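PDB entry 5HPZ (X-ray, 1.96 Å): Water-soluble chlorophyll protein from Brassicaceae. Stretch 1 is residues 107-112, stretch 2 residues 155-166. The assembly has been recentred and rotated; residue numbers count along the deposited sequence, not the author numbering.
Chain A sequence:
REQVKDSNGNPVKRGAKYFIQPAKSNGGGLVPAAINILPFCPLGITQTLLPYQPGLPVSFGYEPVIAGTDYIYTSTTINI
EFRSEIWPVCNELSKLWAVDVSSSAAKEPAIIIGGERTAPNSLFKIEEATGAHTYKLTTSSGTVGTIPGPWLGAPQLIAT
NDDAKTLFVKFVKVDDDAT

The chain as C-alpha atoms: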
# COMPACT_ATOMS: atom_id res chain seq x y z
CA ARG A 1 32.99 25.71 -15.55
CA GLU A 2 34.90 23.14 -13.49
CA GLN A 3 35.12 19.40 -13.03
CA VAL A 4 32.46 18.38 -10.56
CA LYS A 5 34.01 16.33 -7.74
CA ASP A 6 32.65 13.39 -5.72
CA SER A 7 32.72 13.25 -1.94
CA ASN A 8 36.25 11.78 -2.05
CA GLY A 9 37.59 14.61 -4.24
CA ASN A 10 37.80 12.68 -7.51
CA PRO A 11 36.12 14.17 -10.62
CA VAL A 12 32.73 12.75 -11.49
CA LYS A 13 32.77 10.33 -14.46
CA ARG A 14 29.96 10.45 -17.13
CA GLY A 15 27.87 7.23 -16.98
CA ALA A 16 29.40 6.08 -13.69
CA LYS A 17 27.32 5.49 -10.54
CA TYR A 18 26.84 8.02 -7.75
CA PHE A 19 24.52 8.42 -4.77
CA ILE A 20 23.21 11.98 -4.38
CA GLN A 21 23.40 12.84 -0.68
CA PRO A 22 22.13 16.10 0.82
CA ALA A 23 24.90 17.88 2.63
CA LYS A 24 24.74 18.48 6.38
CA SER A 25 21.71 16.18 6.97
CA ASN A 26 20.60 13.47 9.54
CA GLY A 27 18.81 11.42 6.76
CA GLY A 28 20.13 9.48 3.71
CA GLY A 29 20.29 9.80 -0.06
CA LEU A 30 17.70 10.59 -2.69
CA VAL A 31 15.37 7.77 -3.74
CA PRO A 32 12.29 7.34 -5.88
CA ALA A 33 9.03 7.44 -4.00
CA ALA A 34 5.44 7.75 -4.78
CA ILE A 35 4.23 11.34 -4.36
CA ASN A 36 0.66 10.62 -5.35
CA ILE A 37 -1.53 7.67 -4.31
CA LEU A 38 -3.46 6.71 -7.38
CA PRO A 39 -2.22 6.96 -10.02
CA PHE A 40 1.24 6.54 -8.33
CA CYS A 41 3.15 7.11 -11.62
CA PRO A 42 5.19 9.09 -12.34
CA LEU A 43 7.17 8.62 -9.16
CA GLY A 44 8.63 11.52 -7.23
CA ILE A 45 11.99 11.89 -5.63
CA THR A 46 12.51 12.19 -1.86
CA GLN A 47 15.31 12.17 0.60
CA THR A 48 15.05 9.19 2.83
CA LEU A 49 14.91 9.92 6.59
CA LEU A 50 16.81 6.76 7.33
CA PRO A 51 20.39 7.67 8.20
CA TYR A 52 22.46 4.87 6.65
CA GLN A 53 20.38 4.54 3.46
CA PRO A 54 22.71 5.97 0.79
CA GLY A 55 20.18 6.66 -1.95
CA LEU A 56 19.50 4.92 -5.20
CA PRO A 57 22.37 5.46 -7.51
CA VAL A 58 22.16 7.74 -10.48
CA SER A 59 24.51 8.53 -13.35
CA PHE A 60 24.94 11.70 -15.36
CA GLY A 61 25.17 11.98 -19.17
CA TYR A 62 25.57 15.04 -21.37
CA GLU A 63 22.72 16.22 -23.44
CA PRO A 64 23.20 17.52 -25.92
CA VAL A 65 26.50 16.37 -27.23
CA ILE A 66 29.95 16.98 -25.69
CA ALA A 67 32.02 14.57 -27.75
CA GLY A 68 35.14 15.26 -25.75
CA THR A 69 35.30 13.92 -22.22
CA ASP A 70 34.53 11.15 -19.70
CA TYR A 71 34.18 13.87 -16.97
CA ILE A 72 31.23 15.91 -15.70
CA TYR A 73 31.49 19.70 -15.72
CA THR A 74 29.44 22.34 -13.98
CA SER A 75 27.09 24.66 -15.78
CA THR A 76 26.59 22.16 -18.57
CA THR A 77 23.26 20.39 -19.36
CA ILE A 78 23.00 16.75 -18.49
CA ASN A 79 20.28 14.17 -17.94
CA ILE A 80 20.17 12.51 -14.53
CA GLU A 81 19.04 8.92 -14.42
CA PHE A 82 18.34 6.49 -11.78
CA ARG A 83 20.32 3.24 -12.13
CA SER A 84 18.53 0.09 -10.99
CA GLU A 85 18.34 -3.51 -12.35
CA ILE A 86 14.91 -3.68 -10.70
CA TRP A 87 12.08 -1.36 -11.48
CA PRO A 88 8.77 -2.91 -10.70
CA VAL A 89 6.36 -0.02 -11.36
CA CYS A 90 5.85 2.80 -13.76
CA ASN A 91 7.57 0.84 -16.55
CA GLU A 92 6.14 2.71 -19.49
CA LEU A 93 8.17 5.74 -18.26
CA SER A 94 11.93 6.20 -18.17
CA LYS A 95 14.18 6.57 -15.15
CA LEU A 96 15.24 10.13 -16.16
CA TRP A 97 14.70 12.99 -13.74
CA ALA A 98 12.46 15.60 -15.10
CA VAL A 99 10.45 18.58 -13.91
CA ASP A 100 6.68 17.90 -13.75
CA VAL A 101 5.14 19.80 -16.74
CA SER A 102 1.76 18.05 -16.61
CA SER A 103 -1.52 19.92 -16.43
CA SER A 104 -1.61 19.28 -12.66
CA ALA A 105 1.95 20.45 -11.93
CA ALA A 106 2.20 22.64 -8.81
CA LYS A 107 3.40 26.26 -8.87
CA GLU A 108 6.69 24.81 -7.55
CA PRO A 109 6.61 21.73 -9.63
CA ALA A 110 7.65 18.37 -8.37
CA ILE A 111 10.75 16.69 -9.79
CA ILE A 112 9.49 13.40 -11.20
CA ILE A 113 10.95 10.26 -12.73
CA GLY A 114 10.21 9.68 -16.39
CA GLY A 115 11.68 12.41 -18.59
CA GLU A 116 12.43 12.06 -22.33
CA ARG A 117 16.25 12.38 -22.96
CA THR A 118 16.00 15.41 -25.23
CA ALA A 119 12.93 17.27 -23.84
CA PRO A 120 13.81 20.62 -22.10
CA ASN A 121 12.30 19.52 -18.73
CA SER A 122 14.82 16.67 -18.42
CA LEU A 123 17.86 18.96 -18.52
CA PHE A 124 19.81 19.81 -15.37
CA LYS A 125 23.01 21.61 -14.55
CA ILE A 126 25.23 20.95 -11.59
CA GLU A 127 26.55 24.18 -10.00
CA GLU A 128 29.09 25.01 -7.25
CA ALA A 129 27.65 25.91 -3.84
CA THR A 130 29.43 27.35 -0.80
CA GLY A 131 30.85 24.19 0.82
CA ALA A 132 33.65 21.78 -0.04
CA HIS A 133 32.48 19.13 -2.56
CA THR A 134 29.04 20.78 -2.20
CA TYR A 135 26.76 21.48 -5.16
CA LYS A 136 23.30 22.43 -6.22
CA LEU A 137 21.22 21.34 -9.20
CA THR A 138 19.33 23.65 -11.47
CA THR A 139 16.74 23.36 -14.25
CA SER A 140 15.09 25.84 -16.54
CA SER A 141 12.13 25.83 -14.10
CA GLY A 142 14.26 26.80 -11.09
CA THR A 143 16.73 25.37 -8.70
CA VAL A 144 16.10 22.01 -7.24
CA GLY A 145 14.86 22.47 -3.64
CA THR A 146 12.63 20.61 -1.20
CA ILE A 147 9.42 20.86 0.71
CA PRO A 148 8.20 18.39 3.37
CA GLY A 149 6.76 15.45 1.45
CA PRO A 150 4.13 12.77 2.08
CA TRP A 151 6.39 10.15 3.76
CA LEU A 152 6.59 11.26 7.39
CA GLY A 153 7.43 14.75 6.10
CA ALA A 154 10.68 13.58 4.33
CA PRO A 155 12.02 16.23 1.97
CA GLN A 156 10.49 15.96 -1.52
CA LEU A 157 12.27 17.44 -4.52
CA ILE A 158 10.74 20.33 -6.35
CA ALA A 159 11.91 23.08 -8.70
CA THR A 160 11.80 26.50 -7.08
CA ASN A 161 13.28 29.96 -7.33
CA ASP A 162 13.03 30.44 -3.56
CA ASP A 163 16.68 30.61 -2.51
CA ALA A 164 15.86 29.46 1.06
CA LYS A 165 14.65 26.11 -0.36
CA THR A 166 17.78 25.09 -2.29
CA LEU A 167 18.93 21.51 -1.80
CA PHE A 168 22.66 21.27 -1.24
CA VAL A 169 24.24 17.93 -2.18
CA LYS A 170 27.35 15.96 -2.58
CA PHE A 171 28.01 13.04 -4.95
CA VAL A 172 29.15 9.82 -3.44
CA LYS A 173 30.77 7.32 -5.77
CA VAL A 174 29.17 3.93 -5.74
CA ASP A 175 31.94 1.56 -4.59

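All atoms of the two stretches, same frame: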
# COMPACT_ATOMS: atom_id res chain seq x y z
N LYS A 107 2.69 25.02 -8.58
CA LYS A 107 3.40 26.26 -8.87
C LYS A 107 4.89 26.06 -8.69
O LYS A 107 5.67 26.59 -9.45
CB LYS A 107 2.92 27.43 -7.98
CG LYS A 107 1.74 28.20 -8.53
N GLU A 108 5.29 25.29 -7.67
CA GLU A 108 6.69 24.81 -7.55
C GLU A 108 6.66 23.35 -7.97
O GLU A 108 6.25 22.50 -7.21
CB GLU A 108 7.16 24.94 -6.08
CG GLU A 108 7.32 26.38 -5.59
CD GLU A 108 7.99 26.47 -4.22
OE1 GLU A 108 7.61 25.69 -3.31
OE2 GLU A 108 8.87 27.31 -4.03
N PRO A 109 7.04 23.04 -9.20
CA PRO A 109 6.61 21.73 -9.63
C PRO A 109 7.50 20.62 -9.09
O PRO A 109 8.73 20.79 -8.91
CB PRO A 109 6.71 21.82 -11.15
CG PRO A 109 7.82 22.79 -11.37
CD PRO A 109 7.64 23.82 -10.30
N ALA A 110 6.90 19.48 -8.89
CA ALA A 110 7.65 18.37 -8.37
C ALA A 110 8.72 17.93 -9.40
O ALA A 110 8.54 18.08 -10.58
CB ALA A 110 6.72 17.24 -8.08
N ILE A 111 9.83 17.39 -8.92
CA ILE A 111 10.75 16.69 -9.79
C ILE A 111 10.27 15.23 -9.85
O ILE A 111 10.08 14.58 -8.81
CB ILE A 111 12.19 16.70 -9.24
CG1 ILE A 111 12.66 18.12 -8.89
CG2 ILE A 111 13.17 16.11 -10.28
CD1 ILE A 111 12.62 19.10 -10.04
N ILE A 112 10.02 14.74 -11.04
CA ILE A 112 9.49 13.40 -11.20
C ILE A 112 10.50 12.50 -11.91
O ILE A 112 11.60 12.92 -12.26
CB ILE A 112 8.18 13.43 -11.94
CG1 ILE A 112 8.36 14.21 -13.24
CG2 ILE A 112 7.12 14.07 -11.08
CD1 ILE A 112 7.38 13.91 -14.33
N PRO A 155 11.95 15.19 3.01
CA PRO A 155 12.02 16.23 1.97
C PRO A 155 11.74 15.71 0.54
O PRO A 155 12.33 14.69 0.14
CB PRO A 155 13.44 16.70 2.05
CG PRO A 155 13.81 16.48 3.48
CD PRO A 155 13.13 15.21 3.90
N GLN A 156 10.81 16.34 -0.16
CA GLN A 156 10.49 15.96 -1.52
C GLN A 156 11.08 16.99 -2.46
O GLN A 156 10.98 18.20 -2.19
CB GLN A 156 9.00 15.94 -1.66
CG GLN A 156 8.59 15.76 -3.07
CD GLN A 156 7.14 15.96 -3.28
OE1 GLN A 156 6.34 15.90 -2.36
NE2 GLN A 156 6.77 16.21 -4.52
N LEU A 157 11.64 16.54 -3.59
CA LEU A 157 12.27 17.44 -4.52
C LEU A 157 11.26 18.14 -5.33
O LEU A 157 10.39 17.51 -5.90
CB LEU A 157 13.24 16.75 -5.47
CG LEU A 157 14.66 16.62 -4.97
CD1 LEU A 157 14.75 15.76 -3.69
CD2 LEU A 157 15.53 16.06 -6.06
N ILE A 158 11.45 19.46 -5.42
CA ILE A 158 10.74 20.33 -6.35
C ILE A 158 11.68 21.29 -7.06
O ILE A 158 12.84 21.42 -6.71
CB ILE A 158 9.71 21.17 -5.61
CG1 ILE A 158 10.45 22.05 -4.60
CG2 ILE A 158 8.64 20.27 -5.00
CD1 ILE A 158 9.55 22.64 -3.54
N ALA A 159 11.21 21.95 -8.11
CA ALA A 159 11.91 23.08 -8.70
C ALA A 159 11.33 24.40 -8.18
O ALA A 159 10.13 24.62 -8.18
CB ALA A 159 11.87 23.05 -10.24
N THR A 160 12.22 25.29 -7.77
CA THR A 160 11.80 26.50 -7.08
C THR A 160 12.81 27.60 -7.36
O THR A 160 13.99 27.33 -7.59
CB THR A 160 11.75 26.25 -5.57
OG1 THR A 160 11.24 27.39 -4.90
CG2 THR A 160 13.12 25.97 -4.99
N ASN A 161 12.35 28.84 -7.35
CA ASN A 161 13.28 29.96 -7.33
C ASN A 161 13.35 30.63 -5.97
O ASN A 161 13.89 31.72 -5.87
CB ASN A 161 12.91 30.95 -8.43
CG ASN A 161 13.11 30.37 -9.81
OD1 ASN A 161 14.22 30.00 -10.19
ND2 ASN A 161 12.04 30.27 -10.56
N ASP A 162 12.80 30.00 -4.93
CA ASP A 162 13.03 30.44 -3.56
C ASP A 162 14.38 29.95 -3.04
O ASP A 162 14.57 28.73 -2.78
CB ASP A 162 11.91 29.92 -2.71
CG ASP A 162 12.01 30.35 -1.28
OD1 ASP A 162 13.09 30.78 -0.81
OD2 ASP A 162 10.96 30.18 -0.63
N ASP A 163 15.31 30.90 -2.90
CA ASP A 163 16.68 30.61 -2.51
C ASP A 163 16.76 29.87 -1.15
O ASP A 163 17.70 29.11 -0.91
CB ASP A 163 17.54 31.91 -2.41
CG ASP A 163 17.88 32.54 -3.78
OD1 ASP A 163 17.68 31.92 -4.85
OD2 ASP A 163 18.40 33.69 -3.81
N ALA A 164 15.81 30.11 -0.24
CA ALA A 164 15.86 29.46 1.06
C ALA A 164 15.53 27.92 0.95
O ALA A 164 15.73 27.15 1.89
CB ALA A 164 14.90 30.14 2.01
N LYS A 165 15.02 27.49 -0.21
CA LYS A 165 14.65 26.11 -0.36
C LYS A 165 15.66 25.25 -1.09
O LYS A 165 15.45 24.04 -1.24
CB LYS A 165 13.32 25.99 -1.04
CG LYS A 165 12.18 26.44 -0.16
CD LYS A 165 10.92 26.13 -0.91
CE LYS A 165 9.76 26.76 -0.18
NZ LYS A 165 8.74 27.15 -1.16
N THR A 166 16.77 25.84 -1.52
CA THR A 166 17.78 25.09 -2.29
C THR A 166 18.26 23.84 -1.56
O THR A 166 18.45 23.86 -0.35
CB THR A 166 18.93 26.01 -2.61
OG1 THR A 166 18.41 27.04 -3.46
CG2 THR A 166 20.07 25.27 -3.35
O HOH W 1 9.31 14.95 -6.20

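What brings the two backbones side by side? A single beta bridge pairs Ala110 with Ile158, their CA atoms 4.2 Å apart, and two hydrogen bonds frame it. Ala159 N donates to Pro109 O at 2.9 Å, and Ile111 N donates to Leu157 O at 3.1 Å; both are nearly straight, at 165° and 176°. Proline has no amide hydrogen to give, but the backbone hydrogen bond here uses its carbonyl, so Pro109 suits the position. The methyl of Ala110 is a small bump at this close approach: Ala110 CB lies 3.7 Å from Gln156 NE2, and Ala110 CA lies 4.0 Å from Ile158 CG2. Gln156 starts out sideways and reaches this spot by extending its chain, with chi1 and chi2 both t.

Which bumps fill which hollows beside the bridge? Ile111 supplies the main apolar bump of the first stretch, its CB directed toward the second stretch. With chi1 and chi2 both m, its CG1 sits 3.7 Å from Leu157 CB, and its CD1 goes on to lie 4.0 Å from Ala159 CB. The small side chain of Ala159 leaves a shallow place in which that methyl can rest. Pro109 touches the same alanine with its ring, CG lying 4.2 Å from Ala159 CB, so that the one methyl is approached by both a proline ring and an isoleucine tip. Ile111, Leu157 and Ala159 are all buried, and their apolar side chains need no polar partners there.

How does a charged residue fit against a strand? Glu108 directs its CB toward the second stretch and has the largest covered area of any residue in the contact, 98 Å². Its CA lies 3.5 Å from Ala159 O, while its extended chain, chi1 m and chi2 t, carries the carboxylate along to polar partners. The carboxylate also touches an apolar neighbour, Glu108 OE1 lying 3.6 Å from Ile158 CD1. At the end, Thr160 OG1 donates a short hydrogen bond of 2.5 Å to Glu108 OE2, and Lys165 NZ forms a salt bridge with Glu108 OE1 at 2.8 Å, with a second, weak hydrogen bond to Glu108 OE2 at 2.9 Å. From the 3-10 segment, the long arm of Lys165 brings its ammonium to the carboxylate.

What keeps these polar partners in position? The second stretch turns after Thr160, whose OG1 also accepts a hydrogen bond of 3.0 Å from Asp162 N. Asp162 O receives Lys165 N at 2.9 Å, and Asp162 OD1 receives Ala164 N at 2.9 Å, so the turn is tied to itself as well as to Glu108. Near the other end of the contact, a water bridges the stretches, its O 2.7 Å from Ile111 O, 2.8 Å from Leu157 O and 3.3 Å from Gln156 NE2. Together the two stretches bury 440 Å².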